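Local structure of putative capsular polysaccharide biosynthesis protein (Streptococcus pneumoniae serotype 4, 6EWJ) at residues R318-T323 / E380-L385; V292-S297 / E393-I398; A138-D143 / H305-K310. The protein probably acts as a pyridoxal phosphate-dependent sugar aminotransferase in the biosynthesis of teichoic acid. All blocks are in the same frame, centred on the assembly; numbering follows the deposited sequence.

Contact 1: residues R318-T323 / E380-L385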
loop_
_atom_site.group_PDB
_atom_site.type_symbol
_atom_site.label_atom_id
_atom_site.label_comp_id
_atom_site.label_asym_id
_atom_site.label_seq_id
_atom_site.Cartn_x
_atom_site.Cartn_y
_atom_site.Cartn_z
ATOM N N ARG A 318 10.174 21.733 -12.302
ATOM C CA ARG A 318 9.113 22.729 -12.406
ATOM C C ARG A 318 7.760 22.112 -12.101
ATOM O O ARG A 318 6.842 22.093 -12.954
ATOM C CB ARG A 318 9.142 23.435 -13.750
ATOM C CG ARG A 318 10.434 24.237 -13.949
ATOM C CD ARG A 318 10.543 24.805 -15.338
ATOM N NE ARG A 318 11.763 25.590 -15.521
ATOM C CZ ARG A 318 12.975 25.116 -15.835
ATOM N NH1 ARG A 318 13.179 23.790 -15.973
ATOM N NH2 ARG A 318 13.984 25.965 -15.987
ATOM N N HIS A 319 7.693 21.540 -10.907
ATOM C CA HIS A 319 6.445 20.870 -10.419
ATOM C C HIS A 319 5.395 21.812 -9.802
ATOM O O HIS A 319 4.222 21.735 -10.141
ATOM C CB HIS A 319 6.804 19.787 -9.399
ATOM C CG HIS A 319 5.602 19.179 -8.780
ATOM N ND1 HIS A 319 4.574 18.659 -9.534
ATOM C CD2 HIS A 319 5.183 19.158 -7.502
ATOM C CE1 HIS A 319 3.594 18.302 -8.733
ATOM N NE2 HIS A 319 3.951 18.580 -7.496
ATOM N N LEU A 320 5.846 22.745 -8.972
ATOM C CA LEU A 320 4.966 23.803 -8.422
ATOM C C LEU A 320 5.482 25.203 -8.703
ATOM O O LEU A 320 6.707 25.469 -8.583
ATOM C CB LEU A 320 4.871 23.658 -6.921
ATOM C CG LEU A 320 4.245 22.329 -6.417
ATOM C CD1 LEU A 320 4.431 22.278 -4.918
ATOM C CD2 LEU A 320 2.787 22.185 -6.808
ATOM N N TYR A 321 4.559 26.106 -9.031
ATOM C CA TYR A 321 4.889 27.494 -9.114
ATOM C C TYR A 321 4.566 28.199 -7.793
ATOM O O TYR A 321 3.532 28.862 -7.620
ATOM C CB TYR A 321 4.215 28.176 -10.299
ATOM C CG TYR A 321 4.921 29.443 -10.694
ATOM C CD1 TYR A 321 6.132 29.385 -11.373
ATOM C CD2 TYR A 321 4.408 30.691 -10.361
ATOM C CE1 TYR A 321 6.798 30.550 -11.724
ATOM C CE2 TYR A 321 5.049 31.886 -10.739
ATOM C CZ TYR A 321 6.249 31.796 -11.392
ATOM O OH TYR A 321 6.869 32.934 -11.751
ATOM N N ILE A 322 5.511 28.051 -6.888
ATOM C CA ILE A 322 5.466 28.670 -5.575
ATOM C C ILE A 322 5.825 30.159 -5.670
ATOM O O ILE A 322 6.861 30.527 -6.282
ATOM C CB ILE A 322 6.383 27.896 -4.594
ATOM C CG1 ILE A 322 5.779 26.466 -4.428
ATOM C CG2 ILE A 322 6.552 28.697 -3.290
ATOM C CD1 ILE A 322 6.301 25.582 -3.316
ATOM N N THR A 323 4.963 31.002 -5.083
ATOM C CA THR A 323 5.189 32.439 -5.033
ATOM C C THR A 323 5.007 32.905 -3.635
ATOM O O THR A 323 4.291 32.272 -2.839
ATOM C CB THR A 323 4.298 33.295 -5.971
ATOM O OG1 THR A 323 2.987 33.518 -5.394
ATOM C CG2 THR A 323 4.168 32.672 -7.393
ATOM N N GLU A 380 2.667 32.880 1.071
ATOM C CA GLU A 380 2.913 31.961 -0.001
ATOM C C GLU A 380 1.615 31.634 -0.714
ATOM O O GLU A 380 0.591 31.338 -0.055
ATOM C CB GLU A 380 3.585 30.694 0.516
ATOM C CG GLU A 380 4.164 29.795 -0.569
ATOM C CD GLU A 380 3.134 28.945 -1.306
ATOM O OE1 GLU A 380 2.128 28.507 -0.701
ATOM O OE2 GLU A 380 3.325 28.660 -2.517
ATOM N N ILE A 381 1.660 31.695 -2.046
ATOM C CA ILE A 381 0.597 31.211 -2.906
ATOM C C ILE A 381 1.168 30.406 -4.060
ATOM O O ILE A 381 2.070 30.858 -4.788
ATOM C CB ILE A 381 -0.275 32.367 -3.436
ATOM C CG1 ILE A 381 -1.032 33.051 -2.259
ATOM C CG2 ILE A 381 -1.318 31.873 -4.417
ATOM C CD1 ILE A 381 -1.682 34.372 -2.620
ATOM N N THR A 382 0.616 29.219 -4.261
ATOM C CA THR A 382 1.009 28.410 -5.363
ATOM C C THR A 382 0.000 28.571 -6.487
ATOM O O THR A 382 -1.195 28.332 -6.298
ATOM C CB THR A 382 1.122 26.933 -4.971
ATOM O OG1 THR A 382 1.779 26.833 -3.725
ATOM C CG2 THR A 382 1.904 26.150 -5.980
ATOM N N LEU A 383 0.497 28.968 -7.656
ATOM C CA LEU A 383 -0.315 29.065 -8.869
ATOM C C LEU A 383 -0.248 27.785 -9.645
ATOM O O LEU A 383 0.731 27.062 -9.489
ATOM C CB LEU A 383 0.204 30.183 -9.778
ATOM C CG LEU A 383 0.331 31.574 -9.140
ATOM C CD1 LEU A 383 0.866 32.553 -10.171
ATOM C CD2 LEU A 383 -0.984 32.051 -8.569
ATOM N N PRO A 384 -1.271 27.514 -10.487
ATOM C CA PRO A 384 -1.326 26.301 -11.248
ATOM C C PRO A 384 -0.090 26.155 -12.170
ATOM O O PRO A 384 0.367 27.150 -12.761
ATOM C CB PRO A 384 -2.591 26.485 -12.090
ATOM C CG PRO A 384 -3.469 27.298 -11.243
ATOM C CD PRO A 384 -2.497 28.311 -10.683
ATOM N N LEU A 385 0.469 24.955 -12.199
ATOM C CA LEU A 385 1.597 24.618 -13.101
ATOM C C LEU A 385 1.446 23.161 -13.513
ATOM O O LEU A 385 1.787 22.247 -12.758
ATOM C CB LEU A 385 2.945 24.840 -12.429
ATOM C CG LEU A 385 4.210 24.612 -13.283
ATOM C CD1 LEU A 385 4.205 25.427 -14.547
ATOM C CD2 LEU A 385 5.466 24.897 -12.476
HETATM O O HOH W 1 1.473 20.889 -10.066
HETATM O O HOH W 2 1.892 24.741 -9.005
#
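Strands 321-323 and 380-383 run antiparallel, with axes 4.7 Å apart at closest approach and N-to-C directions 155° from each other. The best-formed pair is Thr-323 with Ile-381: Ile-381 N donates to Thr-323 O at 2.8 Å, and Thr-323 N returns a bond of 2.9 Å to Ile-381 O. That carbonyl is gripped twice by one residue, because Thr-323 holds OG1 in the crowded position between its backbone N and carbonyl carbon (chi1 81°), from where OG1 donates to Ile-381 O at 2.9 Å along an in-plane lone pair. Farther along, Leu-383 N donates to Tyr-321 O, but the return link is made by a water, which accepts from Tyr-321 N and donates to Leu-383 O at 2.6 Å. A second water bridges His-319 O and Leu-385 O.

Ile-322 and Thr-382 share one face, side by side. There Glu-380, bent at chi2 (-78°), brings OE2 back over Ile-322 CG2, and its syn lone pair receives Thr-382 OG1 at 2.7 Å; Glu-380 OE1 is bonded to His-350 N. On the other face Tyr-321 CD2 lies 4.0 Å from Leu-383 CD1, the two side chains alongside each other. The tyrosine hydroxyl is bonded to Asp-296. Leu-385, its CG anti to the backbone N, lays CD2 within 3.2 Å of Arg-318 O.

The face bearing Tyr-321, Thr-323, Ile-381 and Leu-383 is covered by helices 268-299, 391-409 and, at Ile-381, 330-342. Strand 380-383 is an outer strand of a three-stranded antiparallel sheet, consistent with the small C-terminal domain of fold-type I aminotransferases; the loop before strand 321-325 borders the cofactor site, where the His-319 ring meets that of His-179, which binds pyridoxal phosphate in another structure of the protein but not here.

Contact 2: residues V292-S297 / E393-I398; sequences VDRYDS and EVDYII
The ring of Tyr-295 is the centre of this interface, and three residues of 393-398 meet it from different directions. Val-394 comes over one face: its CG1 stands 4.0 Å from the ring centroid and 24° off the normal, a CH-pi contact. Ile-398 reaches the edge instead, with CG1 3.7 Å from Tyr-295 CD1. Ile-397 follows that edge outward, CG2 lying 3.8 Å from Tyr-295 CE1 and CD1 touching the hydroxyl oxygen. The hydroxyl is hydrogen-bonded to Pro-384 O, which fixes the far end of the ring, and Tyr-321 stacks on the face opposite Val-394.

These residues belong to helices 268-299 and 391-409, 28° apart here with axes 9.9 Å from each other; they pack side by side on one face of the three-stranded antiparallel sheet, where both Tyr-295 and Ile-397 touch Leu-383, consistent with the small domain of fold-type I aminotransferases.

Arg-294 closes the more exposed side. Extended to CD, its chain passes Val-394, with CD 3.6 Å from CG1, so the valine methyl is held between aliphatic arginine and tyrosine ring. A bend at chi3 then turns the guanidinium toward Asp-395: NH1 donates to the syn lone pair of Asp-395 OD1 at 2.8 Å. This salt bridge lies in the guanidinium plane, but the carboxylate is twisted 46° from it. Ile-398 CD1 packs against the backbone, 3.5 Å from Arg-294 O.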
loop_
_atom_site.group_PDB
_atom_site.type_symbol
_atom_site.label_atom_id
_atom_site.label_comp_id
_atom_site.label_asym_id
_atom_site.label_seq_id
_atom_site.Cartn_x
_atom_site.Cartn_y
_atom_site.Cartn_z
ATOM N N VAL A 292 6.766 28.299 -16.943
ATOM C CA VAL A 292 7.485 28.974 -15.858
ATOM C C VAL A 292 8.151 30.238 -16.366
ATOM O O VAL A 292 8.049 31.292 -15.741
ATOM C CB VAL A 292 8.484 28.055 -15.127
ATOM C CG1 VAL A 292 9.444 28.835 -14.254
ATOM C CG2 VAL A 292 7.720 27.058 -14.235
ATOM N N ASP A 293 8.788 30.152 -17.529
ATOM C CA ASP A 293 9.408 31.347 -18.108
ATOM C C ASP A 293 8.369 32.445 -18.364
ATOM O O ASP A 293 8.668 33.618 -18.190
ATOM C CB ASP A 293 10.193 31.002 -19.381
ATOM C CG ASP A 293 11.392 30.106 -19.102
ATOM O OD1 ASP A 293 11.888 30.050 -17.950
ATOM O OD2 ASP A 293 11.855 29.459 -20.058
ATOM N N ARG A 294 7.167 32.057 -18.820
ATOM C CA ARG A 294 6.102 33.036 -19.112
ATOM C C ARG A 294 5.625 33.700 -17.806
ATOM O O ARG A 294 5.524 34.936 -17.715
ATOM C CB ARG A 294 4.959 32.370 -19.898
ATOM C CG ARG A 294 3.806 33.286 -20.264
ATOM C CD ARG A 294 2.726 32.549 -21.020
ATOM N NE ARG A 294 3.139 32.395 -22.399
ATOM C CZ ARG A 294 2.913 33.263 -23.388
ATOM N NH1 ARG A 294 2.204 34.379 -23.210
ATOM N NH2 ARG A 294 3.388 32.994 -24.579
ATOM N N TYR A 295 5.406 32.882 -16.775
ATOM C CA TYR A 295 5.085 33.426 -15.445
ATOM C C TYR A 295 6.200 34.367 -14.931
ATOM O O TYR A 295 5.939 35.490 -14.480
ATOM C CB TYR A 295 4.904 32.285 -14.415
ATOM C CG TYR A 295 3.554 31.591 -14.259
ATOM C CD1 TYR A 295 2.361 32.298 -14.271
ATOM C CD2 TYR A 295 3.503 30.220 -13.965
ATOM C CE1 TYR A 295 1.136 31.651 -14.055
ATOM C CE2 TYR A 295 2.289 29.559 -13.741
ATOM C CZ TYR A 295 1.103 30.274 -13.792
ATOM O OH TYR A 295 -0.087 29.651 -13.531
ATOM N N ASP A 296 7.432 33.861 -14.965
ATOM C CA ASP A 296 8.593 34.624 -14.518
ATOM C C ASP A 296 8.671 35.987 -15.209
ATOM O O ASP A 296 8.831 36.994 -14.516
ATOM C CB ASP A 296 9.896 33.873 -14.735
ATOM C CG ASP A 296 10.089 32.707 -13.774
ATOM O OD1 ASP A 296 9.327 32.529 -12.758
ATOM O OD2 ASP A 296 11.026 31.931 -14.057
ATOM N N SER A 297 8.540 36.050 -16.530
ATOM C CA SER A 297 8.592 37.382 -17.205
ATOM C C SER A 297 7.384 38.228 -16.816
ATOM O O SER A 297 7.510 39.399 -16.558
ATOM C CB SER A 297 8.690 37.302 -18.730
ATOM O OG SER A 297 9.520 36.226 -19.171
ATOM N N GLU A 393 -4.490 31.129 -20.630
ATOM C CA GLU A 393 -4.759 30.949 -19.196
ATOM C C GLU A 393 -3.617 31.473 -18.314
ATOM O O GLU A 393 -3.865 32.164 -17.326
ATOM C CB GLU A 393 -5.030 29.481 -18.897
ATOM C CG GLU A 393 -6.384 29.023 -19.429
ATOM C CD GLU A 393 -6.607 27.528 -19.344
ATOM O OE1 GLU A 393 -5.640 26.738 -19.241
ATOM O OE2 GLU A 393 -7.772 27.133 -19.349
ATOM N N VAL A 394 -2.383 31.161 -18.694
ATOM C CA VAL A 394 -1.212 31.646 -17.974
ATOM C C VAL A 394 -1.205 33.203 -17.967
ATOM O O VAL A 394 -1.025 33.822 -16.921
ATOM C CB VAL A 394 0.124 31.077 -18.526
ATOM C CG1 VAL A 394 1.317 31.672 -17.781
ATOM C CG2 VAL A 394 0.197 29.558 -18.397
ATOM N N ASP A 395 -1.438 33.797 -19.134
ATOM C CA ASP A 395 -1.517 35.266 -19.270
ATOM C C ASP A 395 -2.614 35.836 -18.386
ATOM O O ASP A 395 -2.416 36.845 -17.708
ATOM C CB ASP A 395 -1.736 35.673 -20.724
ATOM C CG ASP A 395 -0.510 35.416 -21.591
ATOM O OD1 ASP A 395 0.591 35.111 -21.065
ATOM O OD2 ASP A 395 -0.638 35.528 -22.816
ATOM N N TYR A 396 -3.754 35.160 -18.378
ATOM C CA TYR A 396 -4.867 35.533 -17.504
ATOM C C TYR A 396 -4.506 35.443 -16.013
ATOM O O TYR A 396 -4.819 36.365 -15.261
ATOM C CB TYR A 396 -6.095 34.681 -17.830
ATOM C CG TYR A 396 -7.273 34.965 -16.940
ATOM C CD1 TYR A 396 -8.038 36.116 -17.107
ATOM C CD2 TYR A 396 -7.629 34.067 -15.919
ATOM C CE1 TYR A 396 -9.135 36.375 -16.287
ATOM C CE2 TYR A 396 -8.713 34.307 -15.101
ATOM C CZ TYR A 396 -9.464 35.461 -15.282
ATOM O OH TYR A 396 -10.532 35.695 -14.460
ATOM N N ILE A 397 -3.823 34.373 -15.606
ATOM C CA ILE A 397 -3.395 34.208 -14.199
ATOM C C ILE A 397 -2.397 35.321 -13.811
ATOM O O ILE A 397 -2.528 35.931 -12.753
ATOM C CB ILE A 397 -2.793 32.796 -13.937
ATOM C CG1 ILE A 397 -3.898 31.727 -14.025
ATOM C CG2 ILE A 397 -2.145 32.703 -12.567
ATOM C CD1 ILE A 397 -3.403 30.309 -14.202
ATOM N N ILE A 398 -1.420 35.583 -14.671
ATOM C CA ILE A 398 -0.454 36.674 -14.436
ATOM C C ILE A 398 -1.167 38.010 -14.150
ATOM O O ILE A 398 -0.991 38.631 -13.108
ATOM C CB ILE A 398 0.515 36.817 -15.639
ATOM C CG1 ILE A 398 1.461 35.629 -15.698
ATOM C CG2 ILE A 398 1.360 38.110 -15.547
ATOM C CD1 ILE A 398 2.147 35.485 -17.037
#

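Contact 3: residues A138-D143 / H305-K310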
loop_
_atom_site.group_PDB
_atom_site.type_symbol
_atom_site.label_atom_id
_atom_site.label_comp_id
_atom_site.label_asym_id
_atom_site.label_seq_id
_atom_site.Cartn_x
_atom_site.Cartn_y
_atom_site.Cartn_z
ATOM N N ALA A 138 8.966 21.919 -4.858
ATOM C CA ALA A 138 8.571 22.373 -6.171
ATOM C C ALA A 138 9.439 21.854 -7.331
ATOM O O ALA A 138 9.203 22.215 -8.476
ATOM C CB ALA A 138 8.489 23.884 -6.198
ATOM N N GLY A 139 10.410 21.004 -7.031
ATOM C CA GLY A 139 11.400 20.470 -8.003
ATOM C C GLY A 139 12.794 21.025 -7.808
ATOM O O GLY A 139 13.769 20.562 -8.415
ATOM N N ILE A 140 12.899 22.011 -6.948
ATOM C CA ILE A 140 14.160 22.661 -6.660
ATOM C C ILE A 140 14.957 21.802 -5.656
ATOM O O ILE A 140 14.516 21.595 -4.533
ATOM C CB ILE A 140 13.895 24.055 -6.070
ATOM C CG1 ILE A 140 13.011 24.869 -7.041
ATOM C CG2 ILE A 140 15.208 24.783 -5.811
ATOM C CD1 ILE A 140 12.294 26.023 -6.391
ATOM N N VAL A 141 16.171 21.370 -6.070
ATOM C CA VAL A 141 16.967 20.420 -5.315
ATOM C C VAL A 141 17.767 21.199 -4.298
ATOM O O VAL A 141 18.266 22.270 -4.623
ATOM C CB VAL A 141 17.936 19.613 -6.223
ATOM C CG1 VAL A 141 18.858 18.728 -5.397
ATOM C CG2 VAL A 141 17.128 18.724 -7.171
ATOM N N CYS A 142 17.906 20.661 -3.082
ATOM C CA CYS A 142 18.699 21.294 -2.024
ATOM C C CYS A 142 20.241 21.404 -2.265
ATOM O O CYS A 142 20.800 20.819 -3.183
ATOM C CB CYS A 142 18.457 20.589 -0.706
ATOM S SG CYS A 142 16.717 20.797 -0.158
ATOM N N ASP A 143 20.899 22.143 -1.389
ATOM C CA ASP A 143 22.359 22.398 -1.442
ATOM C C ASP A 143 23.075 21.149 -0.927
ATOM O O ASP A 143 23.451 21.063 0.249
ATOM C CB ASP A 143 22.612 23.639 -0.540
ATOM C CG ASP A 143 24.012 24.158 -0.563
ATOM O OD1 ASP A 143 24.886 23.640 -1.278
ATOM O OD2 ASP A 143 24.241 25.100 0.250
ATOM N N HIS A 305 6.708 37.404 -5.985
ATOM C CA HIS A 305 8.069 36.822 -6.057
ATOM C C HIS A 305 8.068 35.285 -6.116
ATOM O O HIS A 305 7.900 34.601 -5.077
ATOM C CB HIS A 305 8.908 37.236 -4.836
ATOM C CG HIS A 305 9.060 38.709 -4.666
ATOM N ND1 HIS A 305 9.151 39.582 -5.725
ATOM C CD2 HIS A 305 9.192 39.465 -3.554
ATOM C CE1 HIS A 305 9.266 40.820 -5.268
ATOM N NE2 HIS A 305 9.324 40.776 -3.959
ATOM N N PRO A 306 8.296 34.719 -7.304
ATOM C CA PRO A 306 8.354 33.245 -7.420
ATOM C C PRO A 306 9.683 32.647 -6.980
ATOM O O PRO A 306 10.725 33.290 -7.018
ATOM C CB PRO A 306 8.149 33.002 -8.915
ATOM C CG PRO A 306 8.611 34.265 -9.567
ATOM C CD PRO A 306 8.516 35.386 -8.587
ATOM N N LEU A 307 9.626 31.419 -6.498
ATOM C CA LEU A 307 10.840 30.678 -6.233
ATOM C C LEU A 307 11.482 30.410 -7.585
ATOM O O LEU A 307 10.758 30.065 -8.544
ATOM C CB LEU A 307 10.580 29.313 -5.591
ATOM C CG LEU A 307 10.012 29.198 -4.214
ATOM C CD1 LEU A 307 10.154 27.736 -3.798
ATOM C CD2 LEU A 307 10.659 30.168 -3.233
ATOM N N ALA A 308 12.800 30.511 -7.618
ATOM C CA ALA A 308 13.548 30.356 -8.863
ATOM C C ALA A 308 13.691 28.889 -9.212
ATOM O O ALA A 308 14.125 28.079 -8.389
ATOM C CB ALA A 308 14.910 31.029 -8.785
ATOM N N HIS A 309 13.256 28.565 -10.423
ATOM C CA HIS A 309 13.391 27.213 -10.946
ATOM C C HIS A 309 14.663 26.923 -11.679
ATOM O O HIS A 309 14.961 25.768 -11.997
ATOM C CB HIS A 309 12.160 26.849 -11.771
ATOM C CG HIS A 309 10.962 26.557 -10.924
ATOM N ND1 HIS A 309 10.767 25.338 -10.306
ATOM C CD2 HIS A 309 9.879 27.308 -10.617
ATOM C CE1 HIS A 309 9.608 25.342 -9.671
ATOM N NE2 HIS A 309 9.049 26.520 -9.836
ATOM N N LYS A 310 15.423 27.973 -11.969
ATOM C CA LYS A 310 16.704 27.829 -12.626
ATOM C C LYS A 310 17.693 28.645 -11.818
ATOM O O LYS A 310 17.443 29.813 -11.607
ATOM C CB LYS A 310 16.598 28.294 -14.080
ATOM C CG LYS A 310 17.861 28.148 -14.928
ATOM C CD LYS A 310 18.711 26.903 -14.660
ATOM C CE LYS A 310 19.618 26.577 -15.876
ATOM N NZ LYS A 310 20.465 25.349 -15.763
#
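Ile-140 leaves the 138-143 loop with its CB pointing at 305-310, and chi1 of -56° sets CG1 anti to its own carbonyl carbon, directing that branch toward Ala-308 and His-309. CG1 meets two groups: Ala-308 O at 3.7 Å and His-309 ND1 at 4.0 Å. One bond farther, CD1 is closer to Ala-308 O, 3.4 Å, and touches Leu-307 CD1 at 3.8 Å. The same methyl stands over one face of the His-309 imidazole, 4.2 Å above its plane and offset toward the rim, the two side chains crossing at about a right angle.

The imidazole edge is met by Ala-138, whose O lies in the ring plane 3.4 Å from His-309 CE1. No hydrogen bond crosses between the segments; the ring orientation is set by Ser-316 OG at ND1 and, weakly, by Leu-320 O at NE2. Between Ala-138 and Ile-140 the backbone turns through Gly-139 at phi 109°, where a CB would collide with Ala-138 O.

ND1 of His-179, which binds pyridoxal phosphate in another structure but not here, is bonded to Ala-138 N. The loop is part of the connection between strand 129-132 of the large mixed sheet and helix 144-153, with Asp-143 as N-cap, while 305-310 takes in the end of strand 304-306, outer neighbour of strand 321-325 in the small sheet, and the loop after it.

Overall arrangement
From the N terminus, the loop 138-143 comes first, after a strand of the large mixed sheet. Segment 292-297 on helix 268-299 opens contact 2 before 305-310 returns to the loop and closes contact 3, so these two contacts cross. Contact 1 then opens at 318-323 and closes at 380-385, after contact 3 is complete; contact 2 closes last, at 393-398, and its loop encloses contact 1. Contact 1 lies between the others in space, its centre about 10 Å from that of contact 3 and about 11 Å from that of contact 2. Strands 304-306 and 321-325 are neighbours in the small sheet; the 138-143 loop ties it to the large-sheet side, and contact 2 packs the helix pair on it.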